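Local coordinates for mRNA-binding protein PUF3 (Saccharomyces cerevisiae, PDB 3K49), which binds the 3'-UTR of COX17 and other mRNAs for mitochondrial proteins, promotes deadenylation and decay of COX17 mRNA, and localizes its targets near mitochondria, at residues V251-V255 / L282-I287; S138-L142 / F168-L173; L288-K292 / G328-I332; I29-L34 / V60-I65. The contacts are given in a common frame with arbitrary orientation. Residue numbers count along the deposited sequence, not the author numbering.

The chain is the Pumilio homology domain of the protein, an all-helical arc of repeats bound to RNA. Contact 4 lies in the first repeat and the start of the second, contact 2 joins ends of the fourth, contact 1 those of the seventh, and contact 3 the eighth to the linker before it. Contacts 4, 2 and 1 are spaced by about 39 Å each, centre to centre, yet 4 and 1 are only about 66 Å apart, as the arc curves. Contacts 1 and 3, with centres about 14 Å apart, touch through Ile284 CG2 and Ile332 CD1 at 4.3 Å. All four stay back from the RNA, with nearest atoms about 11 to 14 Å away.

Contact 1. Residues V251-V255 / L282-I287; sequences VANNV and LIISKI
The seventh Pumilio repeat of an alpha-helical array packs the start of its first helix (255-259) and the end of the helix before it against the end of its last helix (277-284), about 11 Å from the RNA at nearest atoms. Residues 251-255 leave helix 238-252, pass through Asn254 and enter the next helix at Val255; residues 282-287 end helix 277-284 in a turn. The backbones of the two segments approach most closely at Ala252 and Ile283, CA to CA 4.8 Å. Asn254, at phi/psi -137/22, occupies the N-cap position without a side-chain capping bond, ND2 bonding back to Thr250 O. Val255, chi1 t, points toward the other segment and spreads its methyls over it: CG1 lies 3.3 Å from Ile287 CD1, while CG2 is 4.0 Å from Ile283 CG2 and 3.8 Å from Lys286 CB. Ile283 and Ile287 are mt; Ile287 reaches Val255 with its CD1 although its CA-CB bond points sideways. Ala252 CB rests 4.1 Å from Leu282 CG (Leu282 is tp). Lys286, mmtt, lays its aliphatic part along the first segment, CG 3.7 Å from Ala252 O and CE 4.2 Å from Ala252 CB. Ser285 (chi1 p) bonds back within its own segment, OG to Leu282 O at 3.0 Å. Ile287 also reaches Met304 and Leu320. No hydrogen bond crosses between the segments, so the contact rests on apolar packing, even Lys286 contributing methylenes.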
loop_
_atom_site.group_PDB
_atom_site.type_symbol
_atom_site.label_atom_id
_atom_site.label_comp_id
_atom_site.label_asym_id
_atom_site.label_seq_id
_atom_site.Cartn_x
_atom_site.Cartn_y
_atom_site.Cartn_z
ATOM N N VAL A 251 23.282 -0.316 -2.517
ATOM C CA VAL A 251 22.924 -0.785 -3.851
ATOM C C VAL A 251 24.127 -0.662 -4.790
ATOM O O VAL A 251 24.349 -1.514 -5.657
ATOM C CB VAL A 251 21.739 -0.008 -4.458
ATOM C CG1 VAL A 251 21.438 -0.533 -5.852
ATOM C CG2 VAL A 251 20.511 -0.110 -3.574
ATOM N N ALA A 252 24.903 0.404 -4.620
ATOM C CA ALA A 252 26.118 0.567 -5.395
ATOM C C ALA A 252 27.053 -0.639 -5.198
ATOM O O ALA A 252 27.515 -1.250 -6.165
ATOM C CB ALA A 252 26.811 1.859 -5.020
ATOM N N ASN A 253 27.306 -1.000 -3.946
ATOM C CA ASN A 253 28.213 -2.106 -3.638
ATOM C C ASN A 253 27.752 -3.476 -4.163
ATOM O O ASN A 253 28.527 -4.440 -4.167
ATOM C CB ASN A 253 28.449 -2.198 -2.131
ATOM C CG ASN A 253 29.066 -0.941 -1.557
ATOM O OD1 ASN A 253 29.837 -0.253 -2.229
ATOM N ND2 ASN A 253 28.735 -0.635 -0.300
ATOM N N ASN A 254 26.504 -3.567 -4.612
ATOM C CA ASN A 254 25.941 -4.861 -4.997
ATOM C C ASN A 254 25.145 -4.824 -6.285
ATOM O O ASN A 254 24.300 -5.695 -6.527
ATOM C CB ASN A 254 25.037 -5.385 -3.884
ATOM C CG ASN A 254 25.798 -5.666 -2.615
ATOM O OD1 ASN A 254 26.370 -6.748 -2.454
ATOM N ND2 ASN A 254 25.828 -4.688 -1.706
ATOM N N VAL A 255 25.414 -3.820 -7.110
ATOM C CA VAL A 255 24.539 -3.523 -8.228
ATOM C C VAL A 255 24.119 -4.749 -9.004
ATOM O O VAL A 255 22.942 -4.936 -9.312
ATOM C CB VAL A 255 25.189 -2.574 -9.216
ATOM C CG1 VAL A 255 24.246 -2.358 -10.384
ATOM C CG2 VAL A 255 25.511 -1.255 -8.535
ATOM N N LEU A 282 26.892 7.310 -9.117
ATOM C CA LEU A 282 27.536 6.348 -8.232
ATOM C C LEU A 282 27.144 4.911 -8.571
ATOM O O LEU A 282 27.970 4.003 -8.514
ATOM C CB LEU A 282 27.176 6.655 -6.783
ATOM C CG LEU A 282 27.909 5.782 -5.777
ATOM C CD1 LEU A 282 29.348 5.664 -6.207
ATOM C CD2 LEU A 282 27.791 6.368 -4.376
ATOM N N ILE A 283 25.881 4.704 -8.918
ATOM C CA ILE A 283 25.396 3.369 -9.227
ATOM C C ILE A 283 25.759 2.952 -10.645
ATOM O O ILE A 283 26.129 1.804 -10.892
ATOM C CB ILE A 283 23.866 3.284 -9.050
ATOM C CG1 ILE A 283 23.484 3.517 -7.588
ATOM C CG2 ILE A 283 23.331 1.951 -9.564
ATOM C CD1 ILE A 283 22.000 3.714 -7.388
ATOM N N ILE A 284 25.635 3.883 -11.582
ATOM C CA ILE A 284 25.847 3.576 -12.991
ATOM C C ILE A 284 27.329 3.366 -13.292
ATOM O O ILE A 284 27.691 2.612 -14.193
ATOM C CB ILE A 284 25.266 4.680 -13.883
ATOM C CG1 ILE A 284 23.781 4.866 -13.563
ATOM C CG2 ILE A 284 25.475 4.345 -15.356
ATOM C CD1 ILE A 284 23.102 5.952 -14.350
ATOM N N SER A 285 28.182 4.023 -12.514
ATOM C CA SER A 285 29.626 3.885 -12.670
ATOM C C SER A 285 30.107 2.478 -12.326
ATOM O O SER A 285 31.292 2.165 -12.458
ATOM C CB SER A 285 30.359 4.918 -11.809
ATOM O OG SER A 285 30.223 4.629 -10.430
ATOM N N LYS A 286 29.184 1.630 -11.885
ATOM C CA LYS A 286 29.507 0.250 -11.552
ATOM C C LYS A 286 29.289 -0.653 -12.759
ATOM O O LYS A 286 29.849 -1.748 -12.839
ATOM C CB LYS A 286 28.647 -0.231 -10.379
ATOM C CG LYS A 286 28.807 0.593 -9.113
ATOM C CD LYS A 286 30.176 0.378 -8.488
ATOM C CE LYS A 286 30.318 1.159 -7.190
ATOM N NZ LYS A 286 31.506 0.704 -6.412
ATOM N N ILE A 287 28.483 -0.182 -13.703
ATOM C CA ILE A 287 28.067 -1.004 -14.831
ATOM C C ILE A 287 28.594 -0.472 -16.153
ATOM O O ILE A 287 28.724 -1.217 -17.122
ATOM C CB ILE A 287 26.534 -1.085 -14.910
ATOM C CG1 ILE A 287 25.957 -1.518 -13.566
ATOM C CG2 ILE A 287 26.100 -2.051 -16.001
ATOM C CD1 ILE A 287 24.458 -1.666 -13.594
#

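Contact 2. Residues S138-L142 / F168-L173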
loop_
_atom_site.group_PDB
_atom_site.type_symbol
_atom_site.label_atom_id
_atom_site.label_comp_id
_atom_site.label_asym_id
_atom_site.label_seq_id
_atom_site.Cartn_x
_atom_site.Cartn_y
_atom_site.Cartn_z
ATOM N N SER A 138 -5.434 0.874 22.477
ATOM C CA SER A 138 -4.133 1.369 22.933
ATOM C C SER A 138 -3.181 0.292 23.484
ATOM O O SER A 138 -1.963 0.482 23.499
ATOM C CB SER A 138 -4.310 2.512 23.940
ATOM O OG SER A 138 -4.969 2.057 25.109
ATOM N N ASP A 139 -3.729 -0.837 23.917
ATOM C CA ASP A 139 -2.925 -1.911 24.483
ATOM C C ASP A 139 -2.892 -3.139 23.602
ATOM O O ASP A 139 -2.425 -4.203 24.028
ATOM C CB ASP A 139 -3.484 -2.326 25.836
ATOM C CG ASP A 139 -3.471 -1.204 26.827
ATOM O OD1 ASP A 139 -2.371 -0.841 27.304
ATOM O OD2 ASP A 139 -4.564 -0.684 27.120
ATOM N N SER A 140 -3.387 -3.002 22.377
ATOM C CA SER A 140 -3.571 -4.162 21.508
ATOM C C SER A 140 -2.996 -3.891 20.137
ATOM O O SER A 140 -3.294 -4.602 19.174
ATOM C CB SER A 140 -5.053 -4.509 21.384
ATOM O OG SER A 140 -5.669 -4.575 22.652
ATOM N N VAL A 141 -2.158 -2.863 20.064
ATOM C CA VAL A 141 -1.610 -2.403 18.800
ATOM C C VAL A 141 -0.904 -3.493 18.011
ATOM O O VAL A 141 -1.289 -3.760 16.867
ATOM C CB VAL A 141 -0.697 -1.204 18.998
ATOM C CG1 VAL A 141 -0.017 -0.849 17.691
ATOM C CG2 VAL A 141 -1.519 -0.032 19.524
ATOM N N LEU A 142 0.108 -4.124 18.612
ATOM C CA LEU A 142 0.798 -5.257 17.966
ATOM C C LEU A 142 -0.185 -6.339 17.507
ATOM O O LEU A 142 -0.109 -6.825 16.371
ATOM C CB LEU A 142 1.885 -5.875 18.871
ATOM C CG LEU A 142 3.224 -5.140 18.959
ATOM C CD1 LEU A 142 4.101 -5.782 20.012
ATOM C CD2 LEU A 142 3.925 -5.117 17.606
ATOM N N PHE A 168 0.712 6.056 21.488
ATOM C CA PHE A 168 0.732 4.647 21.878
ATOM C C PHE A 168 0.962 3.683 20.717
ATOM O O PHE A 168 1.137 2.482 20.923
ATOM C CB PHE A 168 -0.577 4.290 22.578
ATOM C CG PHE A 168 -1.793 4.670 21.801
ATOM C CD1 PHE A 168 -2.340 3.797 20.881
ATOM C CD2 PHE A 168 -2.385 5.911 21.982
ATOM C CE1 PHE A 168 -3.466 4.150 20.155
ATOM C CE2 PHE A 168 -3.518 6.278 21.265
ATOM C CZ PHE A 168 -4.062 5.399 20.346
ATOM N N ILE A 169 0.945 4.195 19.493
ATOM C CA ILE A 169 1.195 3.330 18.352
ATOM C C ILE A 169 2.688 3.005 18.283
ATOM O O ILE A 169 3.094 1.860 18.479
ATOM C CB ILE A 169 0.691 3.932 17.026
ATOM C CG1 ILE A 169 -0.835 3.993 17.027
ATOM C CG2 ILE A 169 1.153 3.065 15.858
ATOM C CD1 ILE A 169 -1.436 4.290 15.673
ATOM N N LEU A 170 3.506 4.023 18.043
ATOM C CA LEU A 170 4.950 3.818 17.952
ATOM C C LEU A 170 5.551 3.300 19.256
ATOM O O LEU A 170 6.410 2.418 19.244
ATOM C CB LEU A 170 5.669 5.096 17.514
ATOM C CG LEU A 170 7.009 4.789 16.864
ATOM C CD1 LEU A 170 6.779 3.881 15.677
ATOM C CD2 LEU A 170 7.702 6.052 16.441
ATOM N N SER A 171 5.087 3.836 20.380
ATOM C CA SER A 171 5.613 3.431 21.673
ATOM C C SER A 171 5.408 1.939 21.890
ATOM O O SER A 171 6.131 1.322 22.665
ATOM C CB SER A 171 4.961 4.234 22.798
ATOM O OG SER A 171 3.721 3.666 23.184
ATOM N N SER A 172 4.429 1.362 21.202
ATOM C CA SER A 172 4.165 -0.076 21.311
ATOM C C SER A 172 5.015 -0.865 20.326
ATOM O O SER A 172 5.127 -2.080 20.430
ATOM C CB SER A 172 2.680 -0.396 21.059
ATOM O OG SER A 172 1.838 0.209 22.025
ATOM N N LEU A 173 5.602 -0.170 19.357
ATOM C CA LEU A 173 6.332 -0.846 18.292
ATOM C C LEU A 173 7.840 -0.936 18.529
ATOM O O LEU A 173 8.506 -1.802 17.955
ATOM C CB LEU A 173 6.061 -0.162 16.952
ATOM C CG LEU A 173 4.923 -0.735 16.112
ATOM C CD1 LEU A 173 3.673 -0.772 16.922
ATOM C CD2 LEU A 173 4.724 0.097 14.850
#
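Val141 is the bump of this interface. As the first residue of helix 141-146 it points straight at residues 168-173 and enters a hollow formed by Phe168, Ile169, Ser172 and Leu173, a knob-into-hole fit. Its CG1 reaches the deep side, 3.8 Å from Leu173 CD1 and 4.5 Å from Ile169 CG2; CG2 faces the Phe168 end, 4.1 Å from CD1 at the ring edge, and Val141 CB sits 4.0 Å from Ser172 CB. A second bump is Ser138, whose CB lies over one face of the Phe168 ring, 4.1 Å from its centroid and 19° off the normal, a CH-pi contact; Ser138 OG bonds to Leu135 O. The p rotamer of Phe168 turns one ring face to Ser138 CB. At the other end Leu142 covers Ser172 and Leu173, with CD1 3.9 Å from Ser172 O and CD2 4.4 Å from Leu173 CD1. Ser172 OG is drawn back to its own helix, bonded to Phe168 O at 2.6 Å, so the wall beside Val141 offers the serine's methylene. No hydrogen bond joins the segments. This is how the first and last helices of the fourth Pumilio repeat meet, packing helix 167-173 against the start of helix 141-146. Beyond the hollow, Ile169, Leu170 and Leu173 all lean on Leu193 of helix 186-196, and Leu170 also meets helix 199-207, carrying the packing into the fifth repeat.

Contact 3. Residues L288-K292 / G328-I332; sequences LPRDK and GKKLI
Residues 288-292 form an irregular linker, extended at Leu288 and Pro289 (phi/psi -62/125 and -60/135), helical in angles at Arg290, extended again at Asp291 (-159/179) and entering helix 292-296 at Lys292. It runs past residues 328-332, a little over one turn near the start of the long helix 326-345, in the eighth and last repeat of the alpha-helical Pumilio array. Leu288 CA pairs with Ile332 CA at 6.8 Å, Lys292 CA with Leu331 CA at 6.4 Å. Leu331 (chi1 -37°, chi2 t) points at the linker and is the most covered residue: its CB is 3.9 Å from Pro289 CG, its CD1 3.4 Å from Pro289 O and its CD2 4.0 Å from Lys292 CD. Leu288, with chi1 off-well at -96° and chi2 t, brings CD2 to 3.4 Å from Ile332 CG1 (Ile332 is mt) and 3.9 Å from Leu331 CB. Its CD1 lies 3.6 Å from Gly328 CA, a fit so tight that a CB there would crowd it. Asp291, chi1 p, sits at the N-cap, its OD1 accepting from His294 N. No hydrogen bond crosses; the exposed side chains of Lys330 (tttt) and Lys292 (mmtp) converge at their ends, their like-charged NZ atoms 3.7 Å apart.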
loop_
_atom_site.group_PDB
_atom_site.type_symbol
_atom_site.label_atom_id
_atom_site.label_comp_id
_atom_site.label_asym_id
_atom_site.label_seq_id
_atom_site.Cartn_x
_atom_site.Cartn_y
_atom_site.Cartn_z
ATOM N N LEU A 288 28.889 0.821 -16.189
ATOM C CA LEU A 288 29.359 1.470 -17.409
ATOM C C LEU A 288 30.679 0.912 -17.923
ATOM O O LEU A 288 31.666 0.864 -17.184
ATOM C CB LEU A 288 29.494 2.974 -17.189
ATOM C CG LEU A 288 28.286 3.789 -17.636
ATOM C CD1 LEU A 288 28.652 5.254 -17.668
ATOM C CD2 LEU A 288 27.825 3.314 -19.005
ATOM N N PRO A 289 30.693 0.478 -19.197
ATOM C CA PRO A 289 31.925 0.101 -19.902
ATOM C C PRO A 289 32.889 1.288 -19.958
ATOM O O PRO A 289 32.475 2.411 -20.250
ATOM C CB PRO A 289 31.422 -0.253 -21.310
ATOM C CG PRO A 289 30.041 0.384 -21.397
ATOM C CD PRO A 289 29.503 0.215 -20.024
ATOM N N ARG A 290 34.162 1.039 -19.680
ATOM C CA ARG A 290 35.121 2.124 -19.478
ATOM C C ARG A 290 35.200 3.133 -20.631
ATOM O O ARG A 290 35.426 4.324 -20.401
ATOM C CB ARG A 290 36.502 1.558 -19.128
ATOM C CG ARG A 290 36.490 0.725 -17.846
ATOM C CD ARG A 290 37.845 0.125 -17.513
ATOM N NE ARG A 290 37.751 -0.777 -16.369
ATOM C CZ ARG A 290 38.760 -1.496 -15.887
ATOM N NH1 ARG A 290 39.960 -1.426 -16.447
ATOM N NH2 ARG A 290 38.568 -2.289 -14.840
ATOM N N ASP A 291 34.992 2.664 -21.858
ATOM C CA ASP A 291 35.145 3.521 -23.033
ATOM C C ASP A 291 34.395 2.987 -24.249
ATOM O O ASP A 291 33.782 1.924 -24.190
ATOM C CB ASP A 291 36.628 3.676 -23.374
ATOM C CG ASP A 291 37.315 2.337 -23.603
ATOM O OD1 ASP A 291 36.691 1.451 -24.222
ATOM O OD2 ASP A 291 38.474 2.169 -23.165
ATOM N N LYS A 292 34.468 3.727 -25.354
ATOM C CA LYS A 292 33.797 3.354 -26.597
ATOM C C LYS A 292 34.218 1.975 -27.089
ATOM O O LYS A 292 33.503 1.330 -27.852
ATOM C CB LYS A 292 34.086 4.386 -27.690
ATOM C CG LYS A 292 33.695 5.822 -27.353
ATOM C CD LYS A 292 32.183 6.028 -27.413
ATOM C CE LYS A 292 31.808 7.508 -27.492
ATOM N NZ LYS A 292 32.045 8.085 -28.849
ATOM N N GLY A 328 26.996 8.745 -20.333
ATOM C CA GLY A 328 26.852 7.356 -19.937
ATOM C C GLY A 328 25.869 6.639 -20.842
ATOM O O GLY A 328 26.153 5.559 -21.358
ATOM N N LYS A 329 24.707 7.261 -21.029
ATOM C CA LYS A 329 23.689 6.779 -21.956
ATOM C C LYS A 329 24.330 6.351 -23.267
ATOM O O LYS A 329 23.963 5.330 -23.849
ATOM C CB LYS A 329 22.659 7.884 -22.222
ATOM C CG LYS A 329 21.361 7.413 -22.870
ATOM C CD LYS A 329 20.323 8.530 -22.902
ATOM C CE LYS A 329 18.984 8.035 -23.433
ATOM N NZ LYS A 329 17.935 9.100 -23.442
ATOM N N LYS A 330 25.296 7.145 -23.719
ATOM C CA LYS A 330 26.023 6.870 -24.950
ATOM C C LYS A 330 26.593 5.453 -24.939
ATOM O O LYS A 330 26.336 4.656 -25.848
ATOM C CB LYS A 330 27.151 7.894 -25.121
ATOM C CG LYS A 330 27.744 7.966 -26.523
ATOM C CD LYS A 330 28.601 9.220 -26.699
ATOM C CE LYS A 330 28.981 9.452 -28.158
ATOM N NZ LYS A 330 29.595 10.796 -28.384
ATOM N N LEU A 331 27.354 5.144 -23.893
ATOM C CA LEU A 331 28.050 3.863 -23.791
ATOM C C LEU A 331 27.093 2.690 -23.589
ATOM O O LEU A 331 27.352 1.578 -24.052
ATOM C CB LEU A 331 29.071 3.906 -22.651
ATOM C CG LEU A 331 29.807 5.238 -22.477
ATOM C CD1 LEU A 331 30.825 5.150 -21.344
ATOM C CD2 LEU A 331 30.476 5.678 -23.775
ATOM N N ILE A 332 25.987 2.943 -22.900
ATOM C CA ILE A 332 25.029 1.893 -22.588
ATOM C C ILE A 332 24.329 1.391 -23.846
ATOM O O ILE A 332 24.146 0.184 -24.038
ATOM C CB ILE A 332 23.992 2.375 -21.547
ATOM C CG1 ILE A 332 24.677 2.600 -20.195
ATOM C CG2 ILE A 332 22.844 1.375 -21.420
ATOM C CD1 ILE A 332 23.784 3.173 -19.129
#

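Contact 4. Residues I29-L34 / V60-I65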
loop_
_atom_site.group_PDB
_atom_site.type_symbol
_atom_site.label_atom_id
_atom_site.label_comp_id
_atom_site.label_asym_id
_atom_site.label_seq_id
_atom_site.Cartn_x
_atom_site.Cartn_y
_atom_site.Cartn_z
ATOM N N ILE A 29 -41.392 -0.993 3.535
ATOM C CA ILE A 29 -40.775 -2.109 4.229
ATOM C C ILE A 29 -40.730 -1.912 5.728
ATOM O O ILE A 29 -40.008 -2.629 6.407
ATOM C CB ILE A 29 -39.336 -2.377 3.711
ATOM C CG1 ILE A 29 -38.336 -1.392 4.330
ATOM C CG2 ILE A 29 -39.290 -2.289 2.184
ATOM C CD1 ILE A 29 -36.987 -1.377 3.633
ATOM N N PHE A 30 -41.500 -0.958 6.250
ATOM C CA PHE A 30 -41.458 -0.667 7.686
ATOM C C PHE A 30 -41.629 -1.895 8.573
ATOM O O PHE A 30 -41.219 -1.886 9.737
ATOM C CB PHE A 30 -42.472 0.389 8.090
ATOM C CG PHE A 30 -42.613 0.540 9.578
ATOM C CD1 PHE A 30 -41.813 1.429 10.276
ATOM C CD2 PHE A 30 -43.546 -0.218 10.285
ATOM C CE1 PHE A 30 -41.946 1.575 11.649
ATOM C CE2 PHE A 30 -43.685 -0.080 11.660
ATOM C CZ PHE A 30 -42.886 0.818 12.344
ATOM N N GLY A 31 -42.224 -2.957 8.044
ATOM C CA GLY A 31 -42.268 -4.186 8.814
ATOM C C GLY A 31 -40.921 -4.896 8.993
ATOM O O GLY A 31 -40.611 -5.417 10.076
ATOM N N HIS A 32 -40.112 -4.887 7.932
ATOM C CA HIS A 32 -39.100 -5.917 7.736
ATOM C C HIS A 32 -37.726 -5.401 7.339
ATOM O O HIS A 32 -37.076 -5.971 6.458
ATOM C CB HIS A 32 -39.610 -6.892 6.679
ATOM C CG HIS A 32 -41.040 -7.277 6.870
ATOM N ND1 HIS A 32 -41.488 -8.559 6.774
ATOM C CD2 HIS A 32 -42.137 -6.556 7.124
ATOM C CE1 HIS A 32 -42.787 -8.603 6.973
ATOM N NE2 HIS A 32 -43.209 -7.398 7.192
ATOM N N SER A 33 -37.271 -4.345 8.007
ATOM C CA SER A 33 -35.995 -3.726 7.654
ATOM C C SER A 33 -34.783 -4.642 7.920
ATOM O O SER A 33 -33.945 -4.851 7.035
ATOM C CB SER A 33 -35.829 -2.397 8.386
ATOM O OG SER A 33 -36.866 -1.501 8.042
ATOM N N LEU A 34 -34.702 -5.179 9.134
ATOM C CA LEU A 34 -33.603 -6.055 9.532
ATOM C C LEU A 34 -33.469 -7.223 8.567
ATOM O O LEU A 34 -32.371 -7.594 8.178
ATOM C CB LEU A 34 -33.822 -6.575 10.947
ATOM C CG LEU A 34 -32.557 -7.142 11.582
ATOM C CD1 LEU A 34 -31.599 -6.003 11.870
ATOM C CD2 LEU A 34 -32.877 -7.924 12.849
ATOM N N VAL A 60 -36.975 6.537 9.656
ATOM C CA VAL A 60 -37.858 5.402 9.902
ATOM C C VAL A 60 -37.106 4.088 9.822
ATOM O O VAL A 60 -37.306 3.208 10.662
ATOM C CB VAL A 60 -39.114 5.404 8.991
ATOM C CG1 VAL A 60 -39.818 4.072 9.055
ATOM C CG2 VAL A 60 -40.052 6.524 9.420
ATOM N N ILE A 61 -36.246 3.958 8.817
ATOM C CA ILE A 61 -35.367 2.793 8.716
ATOM C C ILE A 61 -34.425 2.710 9.912
ATOM O O ILE A 61 -34.308 1.663 10.540
ATOM C CB ILE A 61 -34.514 2.822 7.446
ATOM C CG1 ILE A 61 -35.408 2.913 6.211
ATOM C CG2 ILE A 61 -33.651 1.570 7.378
ATOM C CD1 ILE A 61 -36.211 1.649 5.942
ATOM N N PHE A 62 -33.768 3.821 10.233
ATOM C CA PHE A 62 -32.779 3.826 11.312
ATOM C C PHE A 62 -33.370 3.476 12.669
ATOM O O PHE A 62 -32.826 2.641 13.388
ATOM C CB PHE A 62 -32.067 5.172 11.412
ATOM C CG PHE A 62 -31.031 5.232 12.503
ATOM C CD1 PHE A 62 -31.365 5.675 13.775
ATOM C CD2 PHE A 62 -29.709 4.851 12.249
ATOM C CE1 PHE A 62 -30.411 5.730 14.784
ATOM C CE2 PHE A 62 -28.737 4.911 13.245
ATOM C CZ PHE A 62 -29.088 5.348 14.517
ATOM N N ASN A 63 -34.467 4.126 13.036
ATOM C CA ASN A 63 -35.060 3.896 14.351
ATOM C C ASN A 63 -35.574 2.465 14.484
ATOM O O ASN A 63 -35.787 1.956 15.587
ATOM C CB ASN A 63 -36.156 4.926 14.646
ATOM C CG ASN A 63 -35.615 6.347 14.681
ATOM O OD1 ASN A 63 -34.400 6.557 14.750
ATOM N ND2 ASN A 63 -36.511 7.331 14.623
ATOM N N GLU A 64 -35.737 1.813 13.341
ATOM C CA GLU A 64 -36.163 0.431 13.316
ATOM C C GLU A 64 -34.999 -0.555 13.497
ATOM O O GLU A 64 -35.147 -1.574 14.167
ATOM C CB GLU A 64 -36.887 0.145 12.000
ATOM C CG GLU A 64 -37.782 -1.081 12.029
ATOM C CD GLU A 64 -38.134 -1.569 10.633
ATOM O OE1 GLU A 64 -38.096 -2.804 10.391
ATOM O OE2 GLU A 64 -38.438 -0.706 9.777
ATOM N N ILE A 65 -33.846 -0.269 12.897
ATOM C CA ILE A 65 -32.751 -1.237 12.931
ATOM C C ILE A 65 -31.662 -0.866 13.914
ATOM O O ILE A 65 -30.673 -1.569 14.004
ATOM C CB ILE A 65 -32.072 -1.401 11.556
ATOM C CG1 ILE A 65 -31.476 -0.061 11.109
ATOM C CG2 ILE A 65 -33.039 -1.967 10.529
ATOM C CD1 ILE A 65 -30.447 -0.175 10.026
#
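Glu64 supplies the acceptors at this meeting of helix 55-65 with the start of helix 33-37, in the first Pumilio repeat and the start of the second. Its side chain, extended with chi1 and chi2 both t, reaches segment 29-34 and sets both carboxylate oxygens against Ser33. Ser33 N donates to Glu64 OE1 at 3.0 Å with a good angle of 154°. Ser33 OG donates to Glu64 OE2 at a very short 2.5 Å, though the modelled hydroxyl crowds the carboxylate and its position is less certain. Ser33 is the first residue of the helix, so the carboxylate takes up an amide of its first turn. Before it, residues 29-32 make a type I beta turn, its His32 N bonded to Ile29 O at 2.7 Å. Phe30 O faces Glu64 OE2 at 3.0 Å, but both are acceptors, so this pair is not a bond. Apolar contacts flank the polar pair: Phe30 CD1 meets Val60 CG1 at 3.5 Å at the ring edge, Ile29 CD1 touches Ile61 CD1 at 3.9 Å, and Ile65 CG2 lies 3.5 Å from Ser33 CB. Ile65 and Leu34 also pack on Leu72 of helix 69-74, linking to the second repeat. The bond from Ser33 N to Glu64 OE1 thus ties the N-terminus of helix 33-37 to helix 55-65 alongside the packing, with the less certain hydroxyl bond perhaps adding to it.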